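Local coordinates for uncharacterized protein ycf41 (Synechococcus elongatus PCC 6301, PDB 3KOJ) that probably binds single-stranded DNA through an OB-fold domain of the single-strand binding protein family, although its precise cellular role is uncharacterized, at residues V77-R82 with T99-T104. The protein carries 1 engineered substitution. Sequence-based numbering, arbitrary orientation.
Sequences VVLEGR and TELTVT
Three backbone hydrogen bonds join strand 77-82 to segment 99-104, whose strand 100-103 runs at 106° to strand 77-82 and pairs with it antiparallel over two residue pairs. Arg82 and Thr102 form the hydrogen-bonded pair: Thr102 N reaches Arg82 O at 2.9 Å, in the carbonyl plane, whereas Arg82 N meets Thr102 O, also at 2.9 Å, from 32° above that plane, so the N-H is not aimed at a lone pair. Thr104 N then gives the shortest bond, 2.7 Å and nearly straight (170°), to Glu80 O, which also receives a weaker CA-H...O contact from Val103 CA.

Gly81 sits opposite Val103 in the non-hydrogen-bonded pair, and its CA comes within 3.1 Å of Thr102 O; a CB here would collide with that oxygen, so glycine suits the tight crossing. The apolar side is carried by Leu101, whose CG stands anti to the backbone N: CD2 touches Leu79 CB at 3.9 Å while CD1 lies against Gly81 C. Val103 crosses Leu79 at about a right angle, branch tip to branch tip, CG2 to CD2. Beta-branched Val103 and Thr102 fit the extended backbone.

The charged ends find their partners beyond the two segments: Glu80 OE1 forms a salt bridge with Arg105, Arg82 NH2 donates a hydrogen bond to His10 O, and Glu100 OE1 forms a salt bridge with Arg84 NH1. This pairing is one link in the closed five-strand OB barrel: strand 76-84 also pairs with strands 12-28 and 105-107, the chain turns a corner at Thr104, and Leu79 and Val103 both pack on Val57 of strand 53-60, the parallel neighbour of strand 100-103.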
# COMPACT_ATOMS: atom_id res chain seq x y z
N VAL B 77 -3.75 1.46 -16.15
CA VAL B 77 -4.49 1.90 -14.98
C VAL B 77 -3.79 1.53 -13.68
O VAL B 77 -2.77 0.83 -13.68
CB VAL B 77 -5.89 1.22 -14.94
CG1 VAL B 77 -6.68 1.60 -16.19
CG2 VAL B 77 -5.74 -0.31 -14.87
N VAL B 78 -4.31 2.05 -12.58
CA VAL B 78 -3.81 1.70 -11.25
C VAL B 78 -5.04 1.11 -10.57
O VAL B 78 -6.11 1.73 -10.56
CB VAL B 78 -3.35 2.89 -10.41
CG1 VAL B 78 -3.00 2.40 -9.00
CG2 VAL B 78 -2.12 3.54 -11.04
N LEU B 79 -4.90 -0.09 -10.03
CA LEU B 79 -6.01 -0.75 -9.36
C LEU B 79 -5.70 -0.93 -7.88
O LEU B 79 -4.56 -1.21 -7.52
CB LEU B 79 -6.25 -2.13 -9.99
CG LEU B 79 -6.51 -2.14 -11.50
CD1 LEU B 79 -6.27 -3.54 -12.05
CD2 LEU B 79 -7.94 -1.68 -11.78
N GLU B 80 -6.72 -0.75 -7.04
CA GLU B 80 -6.58 -0.96 -5.60
C GLU B 80 -7.62 -2.02 -5.26
O GLU B 80 -8.79 -1.87 -5.61
CB GLU B 80 -6.90 0.30 -4.80
CG GLU B 80 -6.83 0.04 -3.28
CD GLU B 80 -7.41 1.18 -2.46
OE1 GLU B 80 -8.04 2.08 -3.04
OE2 GLU B 80 -7.25 1.17 -1.22
N GLY B 81 -7.20 -3.08 -4.58
CA GLY B 81 -8.14 -4.12 -4.23
C GLY B 81 -7.58 -5.14 -3.25
O GLY B 81 -6.55 -4.91 -2.62
N ARG B 82 -8.28 -6.26 -3.13
CA ARG B 82 -7.86 -7.33 -2.23
C ARG B 82 -7.55 -8.57 -3.04
O ARG B 82 -8.29 -8.92 -3.97
CB ARG B 82 -8.97 -7.63 -1.21
CG ARG B 82 -9.28 -6.46 -0.26
CD ARG B 82 -10.40 -6.80 0.72
NE ARG B 82 -10.03 -7.85 1.67
CZ ARG B 82 -9.42 -7.65 2.84
NH1 ARG B 82 -9.10 -6.42 3.22
NH2 ARG B 82 -9.13 -8.68 3.62
N THR B 99 -6.18 -17.14 -9.17
CA THR B 99 -5.89 -15.90 -8.46
C THR B 99 -6.66 -14.75 -9.10
O THR B 99 -6.92 -14.75 -10.31
CB THR B 99 -4.39 -15.56 -8.53
OG1 THR B 99 -3.63 -16.61 -7.92
CG2 THR B 99 -4.11 -14.25 -7.80
N GLU B 100 -7.03 -13.77 -8.29
CA GLU B 100 -7.72 -12.61 -8.83
C GLU B 100 -7.69 -11.46 -7.84
O GLU B 100 -7.53 -11.65 -6.64
CB GLU B 100 -9.16 -12.97 -9.23
CG GLU B 100 -10.18 -13.05 -8.12
CD GLU B 100 -11.53 -13.54 -8.62
OE1 GLU B 100 -12.56 -13.21 -8.00
OE2 GLU B 100 -11.56 -14.27 -9.64
N LEU B 101 -7.81 -10.26 -8.38
CA LEU B 101 -7.82 -9.05 -7.58
C LEU B 101 -9.24 -8.53 -7.56
O LEU B 101 -9.81 -8.23 -8.61
CB LEU B 101 -6.90 -7.99 -8.20
CG LEU B 101 -6.80 -6.65 -7.46
CD1 LEU B 101 -6.01 -6.83 -6.17
CD2 LEU B 101 -6.11 -5.62 -8.36
N THR B 102 -9.84 -8.46 -6.37
CA THR B 102 -11.19 -7.93 -6.25
C THR B 102 -10.97 -6.44 -6.03
O THR B 102 -10.55 -6.00 -4.96
CB THR B 102 -11.92 -8.55 -5.06
OG1 THR B 102 -11.88 -9.98 -5.18
CG2 THR B 102 -13.36 -8.09 -5.04
N VAL B 103 -11.26 -5.67 -7.07
CA VAL B 103 -11.05 -4.23 -7.05
C VAL B 103 -11.99 -3.38 -6.22
O VAL B 103 -13.20 -3.59 -6.22
CB VAL B 103 -11.05 -3.69 -8.50
CG1 VAL B 103 -10.96 -2.17 -8.51
CG2 VAL B 103 -9.90 -4.29 -9.26
N THR B 104 -11.42 -2.41 -5.52
CA THR B 104 -12.19 -1.47 -4.70
C THR B 104 -12.24 -0.14 -5.45
O THR B 104 -13.29 0.51 -5.52
CB THR B 104 -11.51 -1.22 -3.34
OG1 THR B 104 -11.30 -2.46 -2.66
CG2 THR B 104 -12.38 -0.32 -2.47